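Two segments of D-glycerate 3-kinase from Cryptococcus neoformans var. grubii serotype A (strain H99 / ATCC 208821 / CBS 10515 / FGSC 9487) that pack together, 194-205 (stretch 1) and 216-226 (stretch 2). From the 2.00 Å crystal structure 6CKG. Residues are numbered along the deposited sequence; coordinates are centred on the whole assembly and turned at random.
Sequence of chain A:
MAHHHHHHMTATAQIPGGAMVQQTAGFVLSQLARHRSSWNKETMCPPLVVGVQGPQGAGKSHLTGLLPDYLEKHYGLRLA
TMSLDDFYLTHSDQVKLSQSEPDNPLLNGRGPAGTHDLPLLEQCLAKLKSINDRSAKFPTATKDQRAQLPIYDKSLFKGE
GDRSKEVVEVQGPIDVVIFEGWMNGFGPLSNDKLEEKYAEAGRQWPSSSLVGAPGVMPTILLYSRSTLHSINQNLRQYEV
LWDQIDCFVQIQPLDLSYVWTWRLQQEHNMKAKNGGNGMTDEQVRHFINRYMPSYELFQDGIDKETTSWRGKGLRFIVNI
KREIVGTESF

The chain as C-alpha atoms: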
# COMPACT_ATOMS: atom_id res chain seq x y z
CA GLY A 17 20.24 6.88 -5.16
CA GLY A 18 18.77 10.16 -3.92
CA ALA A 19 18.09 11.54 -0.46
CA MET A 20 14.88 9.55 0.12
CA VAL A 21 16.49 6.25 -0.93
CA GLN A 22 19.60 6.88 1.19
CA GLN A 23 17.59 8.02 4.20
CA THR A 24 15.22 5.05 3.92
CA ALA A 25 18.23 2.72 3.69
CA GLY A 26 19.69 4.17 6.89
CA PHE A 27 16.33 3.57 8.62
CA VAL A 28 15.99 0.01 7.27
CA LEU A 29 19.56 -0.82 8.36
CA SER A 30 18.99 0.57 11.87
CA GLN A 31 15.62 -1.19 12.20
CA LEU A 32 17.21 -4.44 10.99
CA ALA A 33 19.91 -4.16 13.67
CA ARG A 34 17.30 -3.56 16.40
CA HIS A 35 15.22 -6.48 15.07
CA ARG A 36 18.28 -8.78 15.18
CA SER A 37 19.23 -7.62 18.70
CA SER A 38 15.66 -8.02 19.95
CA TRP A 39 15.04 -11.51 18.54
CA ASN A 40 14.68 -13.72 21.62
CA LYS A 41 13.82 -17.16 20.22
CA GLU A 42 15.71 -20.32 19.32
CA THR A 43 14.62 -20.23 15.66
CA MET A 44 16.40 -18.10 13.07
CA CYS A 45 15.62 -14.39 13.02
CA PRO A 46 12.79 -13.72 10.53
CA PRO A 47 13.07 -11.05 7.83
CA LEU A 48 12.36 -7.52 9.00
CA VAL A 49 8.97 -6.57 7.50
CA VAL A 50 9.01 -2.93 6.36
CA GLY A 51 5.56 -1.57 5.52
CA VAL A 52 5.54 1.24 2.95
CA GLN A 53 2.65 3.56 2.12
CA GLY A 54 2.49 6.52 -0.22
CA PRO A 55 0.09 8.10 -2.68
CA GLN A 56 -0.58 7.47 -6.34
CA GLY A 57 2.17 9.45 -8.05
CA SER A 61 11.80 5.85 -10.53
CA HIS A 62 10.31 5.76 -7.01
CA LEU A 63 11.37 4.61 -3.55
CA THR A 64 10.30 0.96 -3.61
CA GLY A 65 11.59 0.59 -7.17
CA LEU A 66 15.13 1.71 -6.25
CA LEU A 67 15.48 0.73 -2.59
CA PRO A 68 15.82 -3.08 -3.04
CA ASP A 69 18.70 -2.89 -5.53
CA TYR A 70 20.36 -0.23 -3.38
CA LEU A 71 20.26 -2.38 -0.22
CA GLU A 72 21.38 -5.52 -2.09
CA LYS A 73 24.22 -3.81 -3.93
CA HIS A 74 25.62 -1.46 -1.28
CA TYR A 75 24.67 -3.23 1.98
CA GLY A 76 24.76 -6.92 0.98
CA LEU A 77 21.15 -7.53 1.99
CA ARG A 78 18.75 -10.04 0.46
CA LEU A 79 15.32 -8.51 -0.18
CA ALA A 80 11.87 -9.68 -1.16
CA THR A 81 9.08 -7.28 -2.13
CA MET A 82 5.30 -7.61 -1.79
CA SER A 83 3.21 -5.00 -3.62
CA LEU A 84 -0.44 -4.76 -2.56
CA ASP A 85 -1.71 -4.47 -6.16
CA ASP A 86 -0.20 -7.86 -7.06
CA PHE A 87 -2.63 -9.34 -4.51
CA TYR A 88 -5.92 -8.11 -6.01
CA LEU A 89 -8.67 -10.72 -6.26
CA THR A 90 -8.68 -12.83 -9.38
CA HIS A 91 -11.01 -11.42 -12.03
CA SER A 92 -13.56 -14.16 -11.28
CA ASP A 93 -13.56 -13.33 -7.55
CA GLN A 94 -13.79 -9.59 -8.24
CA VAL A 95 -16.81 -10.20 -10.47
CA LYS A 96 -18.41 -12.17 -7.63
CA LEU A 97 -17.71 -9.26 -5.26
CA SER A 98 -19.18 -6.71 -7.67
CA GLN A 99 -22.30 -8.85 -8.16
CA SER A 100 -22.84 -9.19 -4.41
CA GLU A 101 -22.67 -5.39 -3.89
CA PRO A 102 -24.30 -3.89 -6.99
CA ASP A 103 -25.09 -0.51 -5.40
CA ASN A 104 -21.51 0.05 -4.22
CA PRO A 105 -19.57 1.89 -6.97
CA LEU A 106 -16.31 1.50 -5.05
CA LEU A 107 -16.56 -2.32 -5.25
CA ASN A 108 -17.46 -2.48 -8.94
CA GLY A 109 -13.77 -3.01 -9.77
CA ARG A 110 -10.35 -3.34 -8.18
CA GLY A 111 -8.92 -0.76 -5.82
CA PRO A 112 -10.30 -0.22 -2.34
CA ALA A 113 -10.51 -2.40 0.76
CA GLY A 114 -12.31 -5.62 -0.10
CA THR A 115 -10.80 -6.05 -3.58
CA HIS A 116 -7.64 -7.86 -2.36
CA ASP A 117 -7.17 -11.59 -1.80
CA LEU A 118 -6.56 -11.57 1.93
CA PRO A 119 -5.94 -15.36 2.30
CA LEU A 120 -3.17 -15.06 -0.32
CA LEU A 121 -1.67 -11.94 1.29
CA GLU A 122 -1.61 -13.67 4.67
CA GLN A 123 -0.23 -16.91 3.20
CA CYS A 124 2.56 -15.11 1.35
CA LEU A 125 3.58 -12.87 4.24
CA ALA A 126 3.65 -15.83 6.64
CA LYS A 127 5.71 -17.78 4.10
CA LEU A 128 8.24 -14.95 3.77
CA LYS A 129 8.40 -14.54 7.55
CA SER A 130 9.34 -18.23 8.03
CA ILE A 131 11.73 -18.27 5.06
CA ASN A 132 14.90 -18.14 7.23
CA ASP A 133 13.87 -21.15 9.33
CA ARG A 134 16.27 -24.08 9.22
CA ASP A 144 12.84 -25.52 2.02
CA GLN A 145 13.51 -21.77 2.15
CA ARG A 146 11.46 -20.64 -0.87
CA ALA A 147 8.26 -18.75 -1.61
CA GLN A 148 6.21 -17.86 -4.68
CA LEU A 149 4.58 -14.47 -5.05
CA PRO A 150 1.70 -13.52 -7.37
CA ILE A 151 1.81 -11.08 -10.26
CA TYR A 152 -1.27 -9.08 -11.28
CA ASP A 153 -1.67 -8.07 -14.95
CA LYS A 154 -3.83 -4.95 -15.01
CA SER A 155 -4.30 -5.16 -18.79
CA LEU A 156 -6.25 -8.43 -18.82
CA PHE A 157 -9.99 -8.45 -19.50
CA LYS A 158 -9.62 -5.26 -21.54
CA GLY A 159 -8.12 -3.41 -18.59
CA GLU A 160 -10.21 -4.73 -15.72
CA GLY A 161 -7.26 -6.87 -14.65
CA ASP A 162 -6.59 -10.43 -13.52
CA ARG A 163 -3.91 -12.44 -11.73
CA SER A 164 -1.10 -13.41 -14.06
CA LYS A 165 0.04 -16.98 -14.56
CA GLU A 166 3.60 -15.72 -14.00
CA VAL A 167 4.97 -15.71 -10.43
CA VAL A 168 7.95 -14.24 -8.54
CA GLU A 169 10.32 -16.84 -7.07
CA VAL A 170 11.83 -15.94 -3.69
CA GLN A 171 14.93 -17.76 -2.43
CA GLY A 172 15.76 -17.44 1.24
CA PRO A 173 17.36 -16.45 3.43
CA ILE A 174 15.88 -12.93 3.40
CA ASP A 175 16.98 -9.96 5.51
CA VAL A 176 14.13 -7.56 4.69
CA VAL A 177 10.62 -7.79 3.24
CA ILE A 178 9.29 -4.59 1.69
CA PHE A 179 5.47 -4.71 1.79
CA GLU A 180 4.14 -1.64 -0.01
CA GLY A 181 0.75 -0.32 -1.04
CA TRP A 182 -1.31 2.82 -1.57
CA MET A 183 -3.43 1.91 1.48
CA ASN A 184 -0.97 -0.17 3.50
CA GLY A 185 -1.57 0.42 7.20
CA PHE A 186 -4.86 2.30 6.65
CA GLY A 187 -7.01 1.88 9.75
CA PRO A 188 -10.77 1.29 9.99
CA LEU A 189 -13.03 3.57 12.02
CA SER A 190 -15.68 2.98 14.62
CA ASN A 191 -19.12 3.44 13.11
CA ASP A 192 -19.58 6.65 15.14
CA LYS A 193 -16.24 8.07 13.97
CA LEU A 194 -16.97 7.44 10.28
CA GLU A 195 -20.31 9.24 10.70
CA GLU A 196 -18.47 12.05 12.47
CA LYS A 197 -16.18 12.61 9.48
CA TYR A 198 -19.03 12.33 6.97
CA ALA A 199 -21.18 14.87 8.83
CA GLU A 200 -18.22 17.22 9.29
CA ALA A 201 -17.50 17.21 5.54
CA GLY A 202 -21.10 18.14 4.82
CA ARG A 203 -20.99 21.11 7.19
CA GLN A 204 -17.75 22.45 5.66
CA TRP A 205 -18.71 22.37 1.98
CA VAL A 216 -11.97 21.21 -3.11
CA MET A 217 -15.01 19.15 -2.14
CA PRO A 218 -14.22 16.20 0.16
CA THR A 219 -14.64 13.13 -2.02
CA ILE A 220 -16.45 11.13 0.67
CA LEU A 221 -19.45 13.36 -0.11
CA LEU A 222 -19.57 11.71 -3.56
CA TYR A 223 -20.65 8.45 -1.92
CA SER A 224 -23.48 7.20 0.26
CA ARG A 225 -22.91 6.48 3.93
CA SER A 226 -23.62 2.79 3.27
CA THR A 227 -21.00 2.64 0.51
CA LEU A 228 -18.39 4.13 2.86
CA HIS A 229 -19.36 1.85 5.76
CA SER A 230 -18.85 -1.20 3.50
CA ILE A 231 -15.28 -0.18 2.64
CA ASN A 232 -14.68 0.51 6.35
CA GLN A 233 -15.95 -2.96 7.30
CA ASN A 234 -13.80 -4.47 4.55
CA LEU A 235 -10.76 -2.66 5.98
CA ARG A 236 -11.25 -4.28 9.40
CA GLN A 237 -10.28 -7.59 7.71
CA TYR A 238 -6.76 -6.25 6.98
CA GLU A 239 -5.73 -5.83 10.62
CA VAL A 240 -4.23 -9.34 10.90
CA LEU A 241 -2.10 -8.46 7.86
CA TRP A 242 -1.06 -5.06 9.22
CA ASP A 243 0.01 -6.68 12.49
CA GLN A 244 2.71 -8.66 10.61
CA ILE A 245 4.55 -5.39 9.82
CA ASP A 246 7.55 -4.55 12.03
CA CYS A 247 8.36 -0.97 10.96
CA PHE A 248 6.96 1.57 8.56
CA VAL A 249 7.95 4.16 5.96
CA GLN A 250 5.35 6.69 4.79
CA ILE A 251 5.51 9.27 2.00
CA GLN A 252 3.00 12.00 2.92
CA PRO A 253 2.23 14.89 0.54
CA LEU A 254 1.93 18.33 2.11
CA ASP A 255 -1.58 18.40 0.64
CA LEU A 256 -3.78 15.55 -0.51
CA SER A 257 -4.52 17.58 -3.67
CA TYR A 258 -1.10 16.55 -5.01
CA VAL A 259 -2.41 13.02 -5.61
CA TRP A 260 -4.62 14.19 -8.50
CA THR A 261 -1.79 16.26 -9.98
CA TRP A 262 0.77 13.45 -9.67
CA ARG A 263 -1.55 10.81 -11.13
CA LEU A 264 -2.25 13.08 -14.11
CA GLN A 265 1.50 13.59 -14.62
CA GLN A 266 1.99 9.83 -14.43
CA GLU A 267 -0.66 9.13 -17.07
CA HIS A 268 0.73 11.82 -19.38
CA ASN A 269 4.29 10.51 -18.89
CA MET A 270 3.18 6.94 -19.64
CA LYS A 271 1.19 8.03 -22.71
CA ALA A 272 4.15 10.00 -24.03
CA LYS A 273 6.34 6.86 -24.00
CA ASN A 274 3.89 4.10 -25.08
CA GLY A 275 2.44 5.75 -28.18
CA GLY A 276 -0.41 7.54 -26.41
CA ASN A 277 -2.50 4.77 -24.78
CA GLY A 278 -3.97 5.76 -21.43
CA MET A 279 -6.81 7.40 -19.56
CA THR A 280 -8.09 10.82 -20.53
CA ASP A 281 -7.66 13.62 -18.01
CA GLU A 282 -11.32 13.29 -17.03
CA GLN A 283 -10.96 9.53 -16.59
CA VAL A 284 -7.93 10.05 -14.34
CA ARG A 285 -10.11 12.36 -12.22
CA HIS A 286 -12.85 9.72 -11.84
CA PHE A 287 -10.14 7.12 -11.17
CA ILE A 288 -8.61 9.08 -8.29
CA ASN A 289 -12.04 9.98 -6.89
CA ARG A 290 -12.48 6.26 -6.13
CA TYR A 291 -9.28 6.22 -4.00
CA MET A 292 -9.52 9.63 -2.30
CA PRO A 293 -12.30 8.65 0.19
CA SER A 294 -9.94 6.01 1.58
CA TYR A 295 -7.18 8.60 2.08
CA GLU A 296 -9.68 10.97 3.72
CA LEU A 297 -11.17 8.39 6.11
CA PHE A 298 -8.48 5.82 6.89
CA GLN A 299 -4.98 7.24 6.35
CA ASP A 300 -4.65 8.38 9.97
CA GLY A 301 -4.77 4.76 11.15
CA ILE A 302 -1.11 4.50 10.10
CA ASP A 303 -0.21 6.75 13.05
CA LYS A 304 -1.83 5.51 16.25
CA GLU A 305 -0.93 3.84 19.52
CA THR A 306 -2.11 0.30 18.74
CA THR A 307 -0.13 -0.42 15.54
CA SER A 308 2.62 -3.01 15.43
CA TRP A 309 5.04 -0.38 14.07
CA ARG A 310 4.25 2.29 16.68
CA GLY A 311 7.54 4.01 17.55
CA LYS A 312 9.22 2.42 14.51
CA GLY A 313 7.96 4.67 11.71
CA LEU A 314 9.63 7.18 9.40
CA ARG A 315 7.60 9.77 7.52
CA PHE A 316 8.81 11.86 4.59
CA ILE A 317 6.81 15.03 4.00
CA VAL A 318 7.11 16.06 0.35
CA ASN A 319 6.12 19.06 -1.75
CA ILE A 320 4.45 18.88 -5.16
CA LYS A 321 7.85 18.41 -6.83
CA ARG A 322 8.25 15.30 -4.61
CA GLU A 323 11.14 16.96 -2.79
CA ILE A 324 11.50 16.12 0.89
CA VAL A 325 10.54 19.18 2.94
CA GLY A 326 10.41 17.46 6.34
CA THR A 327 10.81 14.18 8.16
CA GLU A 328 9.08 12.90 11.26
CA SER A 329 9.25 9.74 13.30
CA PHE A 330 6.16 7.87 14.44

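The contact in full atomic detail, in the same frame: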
# COMPACT_ATOMS: atom_id res chain seq x y z
N LEU A 194 -16.75 7.24 11.71
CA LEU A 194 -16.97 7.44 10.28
C LEU A 194 -18.10 8.45 10.06
O LEU A 194 -17.96 9.39 9.27
CB LEU A 194 -17.28 6.11 9.60
CG LEU A 194 -17.33 6.09 8.06
CD1 LEU A 194 -16.80 4.76 7.49
CD2 LEU A 194 -18.75 6.32 7.60
N GLU A 195 -19.22 8.27 10.77
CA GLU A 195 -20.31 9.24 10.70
C GLU A 195 -19.82 10.64 11.04
O GLU A 195 -20.23 11.63 10.41
CB GLU A 195 -21.45 8.84 11.66
CG GLU A 195 -22.13 7.50 11.33
CD GLU A 195 -22.94 7.51 10.03
OE1 GLU A 195 -23.10 8.58 9.40
OE2 GLU A 195 -23.43 6.43 9.64
N GLU A 196 -18.96 10.74 12.05
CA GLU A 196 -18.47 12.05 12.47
C GLU A 196 -17.77 12.76 11.32
O GLU A 196 -18.04 13.94 11.03
CB GLU A 196 -17.55 11.88 13.67
CG GLU A 196 -16.94 13.11 14.20
CD GLU A 196 -16.05 12.78 15.36
OE1 GLU A 196 -16.58 12.30 16.38
OE2 GLU A 196 -14.82 12.93 15.23
N LYS A 197 -16.89 12.03 10.62
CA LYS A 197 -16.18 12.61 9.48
C LYS A 197 -17.11 12.93 8.33
O LYS A 197 -16.98 13.99 7.69
CB LYS A 197 -15.07 11.65 9.02
CG LYS A 197 -13.94 11.47 10.03
CD LYS A 197 -12.78 10.65 9.41
CE LYS A 197 -11.62 10.51 10.37
NZ LYS A 197 -10.45 9.86 9.68
N TYR A 198 -18.08 12.05 8.04
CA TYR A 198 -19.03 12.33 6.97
C TYR A 198 -19.85 13.58 7.26
O TYR A 198 -20.01 14.45 6.39
CB TYR A 198 -19.95 11.12 6.75
CG TYR A 198 -20.90 11.29 5.60
CD1 TYR A 198 -22.16 11.88 5.80
CD2 TYR A 198 -20.57 10.86 4.32
CE1 TYR A 198 -23.04 12.04 4.75
CE2 TYR A 198 -21.47 11.02 3.26
CZ TYR A 198 -22.69 11.61 3.49
OH TYR A 198 -23.58 11.78 2.46
N ALA A 199 -20.39 13.69 8.48
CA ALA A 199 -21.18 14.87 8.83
C ALA A 199 -20.33 16.14 8.81
O ALA A 199 -20.81 17.21 8.41
CB ALA A 199 -21.82 14.71 10.21
N GLU A 200 -19.08 16.04 9.27
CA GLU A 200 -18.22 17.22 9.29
C GLU A 200 -17.99 17.75 7.87
O GLU A 200 -18.12 18.95 7.61
CB GLU A 200 -16.89 16.90 9.98
CG GLU A 200 -15.81 17.95 9.81
CD GLU A 200 -16.14 19.26 10.51
OE1 GLU A 200 -17.01 19.26 11.40
OE2 GLU A 200 -15.54 20.29 10.16
N ALA A 201 -17.69 16.84 6.94
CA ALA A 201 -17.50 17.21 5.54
C ALA A 201 -18.70 17.96 5.01
O ALA A 201 -18.55 18.95 4.28
CB ALA A 201 -17.26 15.95 4.71
N GLY A 202 -19.90 17.49 5.33
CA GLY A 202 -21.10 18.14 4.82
C GLY A 202 -21.30 19.54 5.36
O GLY A 202 -21.83 20.41 4.67
N ARG A 203 -20.87 19.78 6.60
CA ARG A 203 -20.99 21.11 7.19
C ARG A 203 -19.95 22.08 6.64
O ARG A 203 -20.17 23.29 6.65
CB ARG A 203 -20.87 21.03 8.71
CG ARG A 203 -22.17 20.61 9.40
CD ARG A 203 -22.05 20.73 10.91
NE ARG A 203 -20.83 20.10 11.40
CZ ARG A 203 -20.76 18.87 11.88
NH1 ARG A 203 -19.60 18.39 12.30
NH2 ARG A 203 -21.85 18.11 11.94
N GLN A 204 -18.81 21.57 6.14
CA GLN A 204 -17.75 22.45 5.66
C GLN A 204 -17.98 22.92 4.23
O GLN A 204 -17.49 23.99 3.86
CB GLN A 204 -16.40 21.74 5.75
CG GLN A 204 -15.96 21.36 7.16
CD GLN A 204 -14.45 21.24 7.28
OE1 GLN A 204 -13.71 22.05 6.73
NE2 GLN A 204 -13.99 20.23 8.02
N TRP A 205 -18.70 22.15 3.42
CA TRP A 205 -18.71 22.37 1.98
C TRP A 205 -19.93 23.15 1.48
O TRP A 205 -21.07 22.79 1.75
CB TRP A 205 -18.61 21.03 1.25
CG TRP A 205 -18.56 21.16 -0.23
CD1 TRP A 205 -19.53 20.80 -1.12
CD2 TRP A 205 -17.49 21.71 -1.01
NE1 TRP A 205 -19.13 21.08 -2.40
CE2 TRP A 205 -17.88 21.64 -2.36
CE3 TRP A 205 -16.23 22.25 -0.69
CZ2 TRP A 205 -17.06 22.09 -3.40
CZ3 TRP A 205 -15.42 22.69 -1.73
CH2 TRP A 205 -15.84 22.61 -3.06
N VAL A 216 -12.52 22.51 -3.48
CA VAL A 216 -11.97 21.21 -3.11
C VAL A 216 -12.96 20.45 -2.23
O VAL A 216 -12.79 20.37 -1.01
CB VAL A 216 -10.61 21.37 -2.40
N MET A 217 -13.99 19.91 -2.86
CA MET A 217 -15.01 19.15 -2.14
C MET A 217 -14.41 17.86 -1.59
O MET A 217 -13.70 17.16 -2.32
CB MET A 217 -16.17 18.82 -3.08
CG MET A 217 -17.36 18.14 -2.42
SD MET A 217 -18.37 17.25 -3.62
CE MET A 217 -20.01 17.41 -2.91
N PRO A 218 -14.66 17.51 -0.33
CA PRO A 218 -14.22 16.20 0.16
C PRO A 218 -14.90 15.08 -0.63
O PRO A 218 -16.12 15.08 -0.83
CB PRO A 218 -14.65 16.21 1.63
CG PRO A 218 -14.76 17.68 1.99
CD PRO A 218 -15.29 18.32 0.73
N THR A 219 -14.09 14.14 -1.11
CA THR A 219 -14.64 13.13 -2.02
C THR A 219 -15.57 12.15 -1.32
O THR A 219 -16.37 11.49 -2.00
CB THR A 219 -13.51 12.36 -2.71
OG1 THR A 219 -12.75 11.66 -1.73
CG2 THR A 219 -12.62 13.32 -3.47
N ILE A 220 -15.52 12.03 0.01
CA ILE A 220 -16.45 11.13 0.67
C ILE A 220 -17.89 11.57 0.41
O ILE A 220 -18.80 10.74 0.40
CB ILE A 220 -16.17 11.00 2.18
CG1 ILE A 220 -16.24 12.35 2.88
CG2 ILE A 220 -14.81 10.33 2.41
CD1 ILE A 220 -16.11 12.26 4.42
N LEU A 221 -18.11 12.87 0.18
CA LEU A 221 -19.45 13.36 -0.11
C LEU A 221 -19.96 12.89 -1.47
O LEU A 221 -21.14 13.07 -1.76
CB LEU A 221 -19.50 14.89 -0.07
CG LEU A 221 -19.21 15.55 1.29
CD1 LEU A 221 -19.35 17.05 1.19
CD2 LEU A 221 -20.16 15.01 2.36
N LEU A 222 -19.10 12.29 -2.31
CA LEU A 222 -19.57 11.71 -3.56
C LEU A 222 -20.28 10.38 -3.36
O LEU A 222 -20.89 9.87 -4.30
CB LEU A 222 -18.40 11.52 -4.53
CG LEU A 222 -17.69 12.78 -5.04
CD1 LEU A 222 -16.36 12.40 -5.68
CD2 LEU A 222 -18.56 13.55 -6.04
N TYR A 223 -20.22 9.81 -2.16
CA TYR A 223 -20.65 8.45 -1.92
C TYR A 223 -21.67 8.41 -0.79
O TYR A 223 -21.67 9.26 0.10
CB TYR A 223 -19.43 7.56 -1.60
CG TYR A 223 -18.46 7.53 -2.76
CD1 TYR A 223 -18.71 6.72 -3.87
CD2 TYR A 223 -17.33 8.34 -2.78
CE1 TYR A 223 -17.85 6.71 -4.96
CE2 TYR A 223 -16.46 8.33 -3.85
CZ TYR A 223 -16.72 7.51 -4.93
OH TYR A 223 -15.85 7.52 -5.99
N SER A 224 -22.53 7.39 -0.82
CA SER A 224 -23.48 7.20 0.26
C SER A 224 -22.77 6.74 1.52
O SER A 224 -21.67 6.16 1.47
CB SER A 224 -24.54 6.17 -0.12
OG SER A 224 -23.93 4.89 -0.25
N ARG A 225 -23.42 6.98 2.66
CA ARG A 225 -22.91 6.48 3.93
C ARG A 225 -22.78 4.95 3.92
O ARG A 225 -21.81 4.40 4.44
CB ARG A 225 -23.82 6.97 5.07
CG ARG A 225 -23.66 8.49 5.37
CD ARG A 225 -24.70 9.08 6.37
NE ARG A 225 -24.92 8.15 7.46
CZ ARG A 225 -26.00 7.40 7.59
NH1 ARG A 225 -26.09 6.55 8.61
NH2 ARG A 225 -27.01 7.51 6.73
N SER A 226 -23.73 4.25 3.29
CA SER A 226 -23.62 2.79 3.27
C SER A 226 -22.44 2.32 2.41
O SER A 226 -21.77 1.34 2.76
CB SER A 226 -24.93 2.16 2.78
OG SER A 226 -25.16 2.48 1.42

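Stretch 1 is mostly helical, continuing a helix that begins earlier in the chain, and stretch 2 runs beside it as a loop, a short 3-10 segment (219-222) and the start of a second helix at Arg225. The shortest CA-CA distance is 6.4 Å, found between Ala201 CA and Pro218 CA and again between Trp205 CA and Met217 CA; 697 Å² is buried in all.

Contact begins with charge. Glu195 sends its carboxylate to the edge of the Arg225 guanidinium in a two-pronged salt bridge: Arg225 NE donates to Glu195 OE1 at 2.7 Å and Arg225 NH1 to Glu195 OE2 at 2.9 Å. Two parallel donors matched to two acceptors fix the orientation of both groups.

One turn on, Tyr198 is sandwiched. Arg225 CG lies 3.6 Å from the centroid of the Tyr198 ring, almost on its normal, a CH-pi contact that uses the aliphatic part of the same arginine. Leu221 CD2 covers the opposite face, 4.3 Å from Tyr198 CE2. A flat ring suits this slot because both faces can be packed at once.

Ala201 points toward stretch 2, and its small methyl allows the close approach: Ala201 CB meets Pro218 CB at 4.0 Å, Ile220 CD1 at 3.9 Å and Leu221 CD2 at 3.8 Å. Gly202 follows, its N 3.9 Å from Leu221 CD2, so the leucine packs against bare backbone as well as side chains.

At the end Trp205, though poorly ordered, offers a broad apolar surface. Met217, also poorly ordered, lies against it, with Met217 CG 3.5 Å from the centroid of the five-membered ring of Trp205, over the face, in a second CH-pi contact. Trp205 CB touches Leu221 CD1 at 4.0 Å, joining this end to the leucine that packs against Tyr198 and Ala201.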